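Local coordinates for protein Rab3 interacting molecule variant 2 (Drosophila melanogaster, PDB 4TS6) that probably helps organise synaptic vesicle release at presynaptic active zones, here represented by its C2A domain, at residues 13-18 with 122-127; 28-33 with 72-77; 91-96 with 114-119. All coordinates share one frame; numbering follows the deposited sequence.

Contact 1: 13-18 with 122-127; sequences QLKLGY and LDDEAE
Segments 13-18 and 122-127 pair antiparallel in one sheet of the C2 beta-sandwich, which brings the last strand of the domain alongside its first. At one end the pairing is regular: Leu14 N donates to Glu127 O (3.0 Å), and Glu127 N returns the bond to Leu14 O (2.9 Å). Lys15 then reaches over its partner strand. Its CB lies near Asp124 OD1, and CG, anti to the carbonyl carbon (chi1 -59°), rests 3.5 Å from Ala126 CA. CD passes Asp124 O, and the bend at chi3 (68°) sets CE 3.1 Å from that same oxygen. The ammonium NZ ends 3.9 Å from Asp124 OD2, a long salt bridge in which the two side chains cross obliquely. Farther along the pairing is less regular: Leu122 and Asp124 both have positive phi, and Asp123 OD1 accepts from Glu125 N, an Asx turn. On the sheet face that looks into the sandwich, Leu122 CD2 packs 3.6 Å from Leu16 CB, while its CD1 lies against Tyr18 CB. A side chain on Gly17 would be pressed onto Asp124 OD1, so the carboxylate occupies the place a CB would need. Asp124 N binds Leu16 O at 2.7 Å, standing 43° out of the carbonyl plane.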
loop_
_atom_site.group_PDB
_atom_site.type_symbol
_atom_site.label_atom_id
_atom_site.label_comp_id
_atom_site.label_asym_id
_atom_site.label_seq_id
_atom_site.Cartn_x
_atom_site.Cartn_y
_atom_site.Cartn_z
ATOM N N GLN A 13 7.214 3.656 -0.386
ATOM C CA GLN A 13 8.226 2.906 0.375
ATOM C C GLN A 13 7.514 1.904 1.267
ATOM O O GLN A 13 6.706 2.293 2.110
ATOM C CB GLN A 13 9.074 3.847 1.232
ATOM C CG GLN A 13 10.179 3.132 2.029
ATOM C CD GLN A 13 11.071 4.099 2.775
ATOM O OE1 GLN A 13 10.597 5.051 3.390
ATOM N NE2 GLN A 13 12.368 3.869 2.710
ATOM N N LEU A 14 7.797 0.620 1.070
ATOM C CA LEU A 14 7.080 -0.459 1.758
ATOM C C LEU A 14 8.078 -1.385 2.422
ATOM O O LEU A 14 9.157 -1.587 1.886
ATOM C CB LEU A 14 6.327 -1.325 0.747
ATOM C CG LEU A 14 5.094 -0.862 -0.001
ATOM C CD1 LEU A 14 4.671 -1.930 -0.989
ATOM C CD2 LEU A 14 3.981 -0.596 0.978
ATOM N N LYS A 15 7.706 -1.968 3.565
ATOM C CA LYS A 15 8.469 -3.070 4.161
ATOM C C LYS A 15 7.551 -4.276 4.222
ATOM O O LYS A 15 6.410 -4.166 4.659
ATOM C CB LYS A 15 8.943 -2.728 5.576
ATOM C CG LYS A 15 9.833 -1.506 5.656
ATOM C CD LYS A 15 9.994 -1.021 7.091
ATOM C CE LYS A 15 10.782 -1.999 7.941
ATOM N NZ LYS A 15 10.772 -1.643 9.392
ATOM N N LEU A 16 8.037 -5.425 3.765
ATOM C CA LEU A 16 7.255 -6.654 3.824
ATOM C C LEU A 16 8.037 -7.697 4.591
ATOM O O LEU A 16 9.179 -7.985 4.242
ATOM C CB LEU A 16 6.965 -7.183 2.415
ATOM C CG LEU A 16 6.135 -6.309 1.480
ATOM C CD1 LEU A 16 5.778 -7.103 0.246
ATOM C CD2 LEU A 16 4.881 -5.813 2.178
ATOM N N GLY A 17 7.434 -8.244 5.648
ATOM C CA GLY A 17 8.060 -9.306 6.421
ATOM C C GLY A 17 7.127 -10.492 6.526
ATOM O O GLY A 17 5.908 -10.341 6.424
ATOM N N TYR A 18 7.681 -11.683 6.702
ATOM C CA TYR A 18 6.841 -12.826 7.018
ATOM C C TYR A 18 7.378 -13.519 8.252
ATOM O O TYR A 18 8.546 -13.881 8.293
ATOM C CB TYR A 18 6.749 -13.829 5.855
ATOM C CG TYR A 18 5.988 -15.059 6.290
ATOM C CD1 TYR A 18 4.602 -15.041 6.389
ATOM C CD2 TYR A 18 6.653 -16.219 6.647
ATOM C CE1 TYR A 18 3.904 -16.154 6.821
ATOM C CE2 TYR A 18 5.965 -17.330 7.080
ATOM C CZ TYR A 18 4.591 -17.290 7.168
ATOM O OH TYR A 18 3.902 -18.404 7.603
ATOM N N LEU A 122 10.710 -11.121 1.503
ATOM C CA LEU A 122 9.962 -10.861 2.739
ATOM C C LEU A 122 10.847 -10.755 3.981
ATOM O O LEU A 122 10.642 -11.472 4.963
ATOM C CB LEU A 122 8.858 -11.907 2.938
ATOM C CG LEU A 122 7.863 -11.991 1.778
ATOM C CD1 LEU A 122 6.829 -13.056 2.034
ATOM C CD2 LEU A 122 7.187 -10.658 1.526
ATOM N N ASP A 123 11.812 -9.840 3.943
ATOM C CA ASP A 123 12.787 -9.699 5.026
ATOM C C ASP A 123 12.643 -8.390 5.804
ATOM O O ASP A 123 13.551 -7.998 6.537
ATOM C CB ASP A 123 14.210 -9.807 4.472
ATOM C CG ASP A 123 14.464 -8.856 3.311
ATOM O OD1 ASP A 123 13.586 -8.018 2.997
ATOM O OD2 ASP A 123 15.556 -8.949 2.710
ATOM N N ASP A 124 11.517 -7.707 5.617
ATOM C CA ASP A 124 11.255 -6.434 6.293
ATOM C C ASP A 124 12.233 -5.320 5.934
ATOM O O ASP A 124 12.373 -4.347 6.671
ATOM C CB ASP A 124 11.149 -6.613 7.816
ATOM C CG ASP A 124 9.887 -5.974 8.387
ATOM O OD1 ASP A 124 8.858 -5.979 7.676
ATOM O OD2 ASP A 124 9.919 -5.462 9.529
ATOM N N GLU A 125 12.904 -5.467 4.797
ATOM C CA GLU A 125 13.763 -4.413 4.268
ATOM C C GLU A 125 12.830 -3.370 3.673
ATOM O O GLU A 125 11.876 -3.729 2.995
ATOM C CB GLU A 125 14.676 -4.993 3.176
ATOM C CG GLU A 125 15.753 -4.055 2.610
ATOM C CD GLU A 125 16.771 -4.776 1.708
ATOM O OE1 GLU A 125 16.410 -5.784 1.055
ATOM O OE2 GLU A 125 17.938 -4.333 1.656
ATOM N N ALA A 126 13.090 -2.089 3.940
ATOM C CA ALA A 126 12.371 -1.014 3.264
ATOM C C ALA A 126 12.792 -0.983 1.803
ATOM O O ALA A 126 13.980 -1.031 1.500
ATOM C CB ALA A 126 12.655 0.306 3.921
ATOM N N GLU A 127 11.822 -0.940 0.899
ATOM C CA GLU A 127 12.111 -0.897 -0.531
ATOM C C GLU A 127 11.224 0.146 -1.199
ATOM O O GLU A 127 10.160 0.451 -0.692
ATOM C CB GLU A 127 11.844 -2.262 -1.161
ATOM C CG GLU A 127 12.750 -3.377 -0.670
ATOM C CD GLU A 127 12.545 -4.665 -1.452
ATOM O OE1 GLU A 127 11.722 -4.656 -2.397
ATOM O OE2 GLU A 127 13.206 -5.678 -1.123
HETATM O O HOH W 1 6.775 -4.685 7.706
#

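Contact 2: 28-33 with 72-77; sequences TLVCAT and EPRWGQ
The Trp75 indole carries Pro73 CB 3.6 Å above one face, offset toward the rim, while Leu29 CB and the backbone from Val30 to Ala32 approach the ring obliquely. The Arg74 guanidinium has Cys31 CB over one face, 4.0 Å above its plane and likewise displaced toward the rim. Ring atom CH2 of Trp75 reaches Ala32 CB at 3.9 Å, and the same methyl meets Pro73 CG at 3.7 Å. An alanine in place of Trp75 would remove the indole, and would probably leave Pro73 and Ala32 more loosely packed. The backbone here forms a G1 beta bulge: Gly76, with phi 54°, and Gln77 both face Leu29. At the bulge Val30 O accepts from two amides, Gly76 N at 3.0 Å on a lone pair and Trp75 N at 2.9 Å from above the carbonyl plane. Beyond the bulge Ala32 N donates to Pro73 O (2.9 Å), nearly along the C=O axis. Strand 74-81 is the outermost on this side of its sheet, and strand 24-33 is held on its other flank by strand 11-19. Trp75 and Pro73 also touch Pro46, and Leu29 touches Ala48 and Val50, all on strand 46-53 of the facing sheet.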
loop_
_atom_site.group_PDB
_atom_site.type_symbol
_atom_site.label_atom_id
_atom_site.label_comp_id
_atom_site.label_asym_id
_atom_site.label_seq_id
_atom_site.Cartn_x
_atom_site.Cartn_y
_atom_site.Cartn_z
ATOM N N THR A 28 4.291 -2.902 6.085
ATOM C CA THR A 28 4.415 -1.529 6.591
ATOM C C THR A 28 4.484 -0.539 5.434
ATOM O O THR A 28 5.372 -0.629 4.583
ATOM C CB THR A 28 5.628 -1.346 7.540
ATOM O OG1 THR A 28 5.533 -2.276 8.630
ATOM C CG2 THR A 28 5.662 0.081 8.099
ATOM N N LEU A 29 3.528 0.391 5.399
ATOM C CA LEU A 29 3.583 1.494 4.453
ATOM C C LEU A 29 4.260 2.664 5.138
ATOM O O LEU A 29 3.681 3.308 6.013
ATOM C CB LEU A 29 2.185 1.909 4.018
ATOM C CG LEU A 29 1.558 1.067 2.917
ATOM C CD1 LEU A 29 1.343 -0.368 3.345
ATOM C CD2 LEU A 29 0.250 1.679 2.567
ATOM N N VAL A 30 5.493 2.941 4.748
ATOM C CA VAL A 30 6.267 3.967 5.428
ATOM C C VAL A 30 5.812 5.335 4.964
ATOM O O VAL A 30 5.317 6.142 5.759
ATOM C CB VAL A 30 7.757 3.791 5.161
ATOM C CG1 VAL A 30 8.568 4.830 5.914
ATOM C CG2 VAL A 30 8.179 2.387 5.563
ATOM N N CYS A 31 5.961 5.582 3.666
ATOM C CA CYS A 31 5.647 6.886 3.097
ATOM C C CYS A 31 5.556 6.756 1.595
ATOM O O CYS A 31 5.800 5.680 1.039
ATOM C CB CYS A 31 6.751 7.889 3.439
ATOM S SG CYS A 31 8.294 7.612 2.534
ATOM N N ALA A 32 5.208 7.861 0.943
ATOM C CA ALA A 32 5.236 7.951 -0.508
ATOM C C ALA A 32 5.861 9.283 -0.819
ATOM O O ALA A 32 5.819 10.183 0.010
ATOM C CB ALA A 32 3.824 7.883 -1.083
ATOM N N THR A 33 6.437 9.420 -2.008
ATOM C CA THR A 33 7.124 10.650 -2.363
ATOM C C THR A 33 6.916 10.953 -3.843
ATOM O O THR A 33 6.656 10.042 -4.625
ATOM C CB THR A 33 8.643 10.538 -2.043
ATOM O OG1 THR A 33 9.242 11.836 -2.058
ATOM C CG2 THR A 33 9.354 9.666 -3.055
ATOM N N GLU A 72 4.099 14.327 -0.256
ATOM C CA GLU A 72 5.043 13.438 0.422
ATOM C C GLU A 72 4.421 12.869 1.695
ATOM O O GLU A 72 4.912 13.127 2.794
ATOM C CB GLU A 72 6.314 14.220 0.786
ATOM C CG GLU A 72 6.797 15.173 -0.303
ATOM C CD GLU A 72 7.612 14.472 -1.374
ATOM O OE1 GLU A 72 8.267 13.463 -1.042
ATOM O OE2 GLU A 72 7.607 14.932 -2.539
ATOM N N PRO A 73 3.341 12.082 1.558
ATOM C CA PRO A 73 2.668 11.576 2.765
ATOM C C PRO A 73 3.526 10.582 3.541
ATOM O O PRO A 73 4.181 9.738 2.933
ATOM C CB PRO A 73 1.447 10.840 2.194
ATOM C CG PRO A 73 1.908 10.377 0.805
ATOM C CD PRO A 73 2.750 11.543 0.316
ATOM N N ARG A 74 3.517 10.674 4.868
ATOM C CA ARG A 74 4.149 9.652 5.702
ATOM C C ARG A 74 3.099 9.029 6.617
ATOM O O ARG A 74 2.353 9.740 7.298
ATOM C CB ARG A 74 5.288 10.253 6.537
ATOM C CG ARG A 74 6.322 11.019 5.707
ATOM C CD ARG A 74 7.520 11.480 6.538
ATOM N NE ARG A 74 8.217 10.358 7.154
ATOM C CZ ARG A 74 9.188 9.668 6.562
ATOM N NH1 ARG A 74 9.582 9.989 5.339
ATOM N NH2 ARG A 74 9.768 8.655 7.191
ATOM N N TRP A 75 3.024 7.703 6.627
ATOM C CA TRP A 75 2.040 7.020 7.467
ATOM C C TRP A 75 2.693 6.238 8.612
ATOM O O TRP A 75 2.188 6.245 9.738
ATOM C CB TRP A 75 1.154 6.084 6.634
ATOM C CG TRP A 75 0.430 6.759 5.491
ATOM C CD1 TRP A 75 -0.701 7.531 5.559
ATOM C CD2 TRP A 75 0.790 6.689 4.105
ATOM N NE1 TRP A 75 -1.056 7.956 4.292
ATOM C CE2 TRP A 75 -0.161 7.442 3.383
ATOM C CE3 TRP A 75 1.823 6.053 3.403
ATOM C CZ2 TRP A 75 -0.101 7.584 1.987
ATOM C CZ3 TRP A 75 1.882 6.195 2.021
ATOM C CH2 TRP A 75 0.926 6.954 1.330
ATOM N N GLY A 76 3.816 5.577 8.322
ATOM C CA GLY A 76 4.443 4.683 9.277
ATOM C C GLY A 76 3.476 3.634 9.806
ATOM O O GLY A 76 3.499 3.300 10.993
ATOM N N GLN A 77 2.634 3.104 8.924
ATOM C CA GLN A 77 1.508 2.260 9.332
ATOM C C GLN A 77 1.743 0.783 9.018
ATOM O O GLN A 77 2.040 0.431 7.874
ATOM C CB GLN A 77 0.246 2.726 8.605
ATOM C CG GLN A 77 -1.048 2.297 9.259
ATOM C CD GLN A 77 -1.963 3.474 9.613
ATOM O OE1 GLN A 77 -1.912 4.561 9.003
ATOM N NE2 GLN A 77 -2.814 3.254 10.604
#

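Contact 3: 91-96 with 114-119; sequences GRLLEV and VIDLAH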
loop_
_atom_site.group_PDB
_atom_site.type_symbol
_atom_site.label_atom_id
_atom_site.label_comp_id
_atom_site.label_asym_id
_atom_site.label_seq_id
_atom_site.Cartn_x
_atom_site.Cartn_y
_atom_site.Cartn_z
ATOM N N GLY A 91 0.978 -17.331 -5.367
ATOM C CA GLY A 91 -0.219 -17.176 -6.168
ATOM C C GLY A 91 -1.069 -16.014 -5.680
ATOM O O GLY A 91 -1.989 -15.566 -6.378
ATOM N N ARG A 92 -0.759 -15.508 -4.491
ATOM C CA ARG A 92 -1.438 -14.304 -4.010
ATOM C C ARG A 92 -0.695 -13.027 -4.369
ATOM O O ARG A 92 0.507 -13.050 -4.657
ATOM C CB ARG A 92 -1.675 -14.366 -2.506
ATOM C CG ARG A 92 -2.409 -15.610 -2.093
ATOM C CD ARG A 92 -3.147 -15.382 -0.804
ATOM N NE ARG A 92 -3.386 -16.662 -0.149
ATOM C CZ ARG A 92 -4.167 -16.827 0.912
ATOM N NH1 ARG A 92 -4.803 -15.783 1.438
ATOM N NH2 ARG A 92 -4.310 -18.041 1.438
ATOM N N LEU A 93 -1.423 -11.911 -4.361
ATOM C CA LEU A 93 -0.843 -10.619 -4.724
ATOM C C LEU A 93 -1.131 -9.631 -3.614
ATOM O O LEU A 93 -2.240 -9.597 -3.099
ATOM C CB LEU A 93 -1.463 -10.089 -6.016
ATOM C CG LEU A 93 -1.266 -10.910 -7.284
ATOM C CD1 LEU A 93 -1.957 -10.231 -8.454
ATOM C CD2 LEU A 93 0.199 -11.079 -7.574
ATOM N N LEU A 94 -0.140 -8.834 -3.233
ATOM C CA LEU A 94 -0.423 -7.711 -2.338
ATOM C C LEU A 94 -0.675 -6.494 -3.221
ATOM O O LEU A 94 0.197 -6.086 -3.983
ATOM C CB LEU A 94 0.754 -7.437 -1.401
ATOM C CG LEU A 94 0.454 -6.462 -0.257
ATOM C CD1 LEU A 94 -0.426 -7.147 0.757
ATOM C CD2 LEU A 94 1.740 -5.964 0.390
ATOM N N GLU A 95 -1.874 -5.927 -3.136
ATOM C CA GLU A 95 -2.263 -4.820 -4.010
ATOM C C GLU A 95 -2.391 -3.591 -3.132
ATOM O O GLU A 95 -3.275 -3.527 -2.274
ATOM C CB GLU A 95 -3.610 -5.124 -4.689
ATOM C CG GLU A 95 -4.049 -4.090 -5.748
ATOM C CD GLU A 95 -5.534 -4.186 -6.085
ATOM O OE1 GLU A 95 -5.884 -4.578 -7.235
ATOM O OE2 GLU A 95 -6.353 -3.856 -5.196
ATOM N N VAL A 96 -1.489 -2.632 -3.325
ATOM C CA VAL A 96 -1.498 -1.398 -2.549
ATOM C C VAL A 96 -1.887 -0.280 -3.500
ATOM O O VAL A 96 -1.216 -0.045 -4.511
ATOM C CB VAL A 96 -0.103 -1.078 -1.962
ATOM C CG1 VAL A 96 -0.168 0.215 -1.130
ATOM C CG2 VAL A 96 0.427 -2.251 -1.116
ATOM N N VAL A 114 1.726 -3.453 -7.044
ATOM C CA VAL A 114 1.216 -4.803 -6.882
ATOM C C VAL A 114 2.392 -5.746 -6.727
ATOM O O VAL A 114 3.295 -5.779 -7.571
ATOM C CB VAL A 114 0.336 -5.234 -8.070
ATOM C CG1 VAL A 114 -0.193 -6.640 -7.847
ATOM C CG2 VAL A 114 -0.830 -4.284 -8.220
ATOM N N ILE A 115 2.400 -6.494 -5.635
ATOM C CA ILE A 115 3.540 -7.368 -5.372
ATOM C C ILE A 115 3.180 -8.837 -5.545
ATOM O O ILE A 115 2.206 -9.305 -4.969
ATOM C CB ILE A 115 4.145 -7.082 -3.990
ATOM C CG1 ILE A 115 4.802 -5.683 -4.021
ATOM C CG2 ILE A 115 5.183 -8.133 -3.633
ATOM C CD1 ILE A 115 5.221 -5.148 -2.670
ATOM N N ASP A 116 3.953 -9.540 -6.376
ATOM C CA ASP A 116 3.799 -10.985 -6.565
ATOM C C ASP A 116 4.563 -11.681 -5.433
ATOM O O ASP A 116 5.778 -11.850 -5.505
ATOM C CB ASP A 116 4.354 -11.403 -7.936
ATOM C CG ASP A 116 3.852 -12.780 -8.396
ATOM O OD1 ASP A 116 3.463 -13.615 -7.545
ATOM O OD2 ASP A 116 3.856 -13.028 -9.624
ATOM N N LEU A 117 3.850 -12.076 -4.385
ATOM C CA LEU A 117 4.506 -12.507 -3.150
ATOM C C LEU A 117 5.320 -13.774 -3.328
ATOM O O LEU A 117 6.239 -14.030 -2.562
ATOM C CB LEU A 117 3.485 -12.688 -2.035
ATOM C CG LEU A 117 2.777 -11.393 -1.654
ATOM C CD1 LEU A 117 1.554 -11.675 -0.816
ATOM C CD2 LEU A 117 3.754 -10.524 -0.893
ATOM N N ALA A 118 4.983 -14.564 -4.339
ATOM C CA ALA A 118 5.682 -15.820 -4.568
ATOM C C ALA A 118 7.168 -15.562 -4.836
ATOM O O ALA A 118 8.020 -16.389 -4.501
ATOM C CB ALA A 118 5.046 -16.572 -5.726
ATOM N N HIS A 119 7.469 -14.397 -5.408
ATOM C CA HIS A 119 8.835 -14.058 -5.800
ATOM C C HIS A 119 9.498 -13.007 -4.900
ATOM O O HIS A 119 10.565 -12.483 -5.234
ATOM C CB HIS A 119 8.861 -13.615 -7.266
ATOM C CG HIS A 119 8.280 -14.628 -8.204
ATOM N ND1 HIS A 119 8.782 -15.909 -8.319
ATOM C CD2 HIS A 119 7.233 -14.557 -9.060
ATOM C CE1 HIS A 119 8.072 -16.581 -9.209
ATOM N NE2 HIS A 119 7.126 -15.783 -9.674
HETATM O O HOH W 2 2.227 -14.840 -5.725
#
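Leu94 and Ile115 form a hydrogen-bonded pair near the open end of the antiparallel hairpin of strands 93-100 and 108-116. Ile115 N donates to Leu94 O at 2.8 Å, almost straight at 169°, and Leu94 N answers to Ile115 O at 3.0 Å; both donors lie in the plane of the carbonyl they meet. Their side chains share one face of the sheet, where Leu117 CD2 also comes to 4.3 Å from Leu94 CB. On the other face Leu93 splits its two methyls. With CG anti to the carbonyl carbon, the side chain crosses that of Val114 obliquely, CD1 meeting Val114 CG1 at 4.0 Å, whereas CD2 drops onto Asp116 CA (3.7 Å). Glu95 lies beside Val114, pointing the same way, with only its CG near Val114 CG2; its carboxylate turns to a salt bridge with Arg56.

Past Asp116 the strand winds into a short 3-10 turn, closed by His119 N bonding to Asp116 O. Here direct pairing fades to a weak bond from Leu117 N to Arg92 O, and a water takes over. It accepts from Gly91 N (2.8 Å) and from Ala118 N, and sits 2.5 Å from Asp116 OD1 and close to Arg92 O, so that one molecule joins the turn to the loop that leads into strand 93-100. Gly91 itself has a phi of 97°, where a CB would collide with the preceding carbonyl.

Within its sheet, strand 93-100 is flanked on its other side by strand 46-53, and strand 108-116 is outermost. Across the sandwich Leu94 touches Leu16 and Val27, Ile115 touches Leu14 and Leu16, and Leu117 touches Leu25.

Contacts 1 and 2 belong to the same sheet, where strands 11-19 and 24-33 are neighbours joined by Lys15 O with Thr28 N and Gln13 N with Cys31 O, so that each contact adds an outer strand to that central pair. Contact 3 is a hairpin of the opposite sheet. The hydrophobic core lies between them: leucines of contact 1 interlock with the hairpin of contact 3, while contact 2 meets that hairpin through Leu29 on Val96 and mainly faces strand 46-53 instead. Their polar parts differ: a long salt bridge in contact 1, a backbone bulge in contact 2, and at the end of the strand in contact 3 a bridging water.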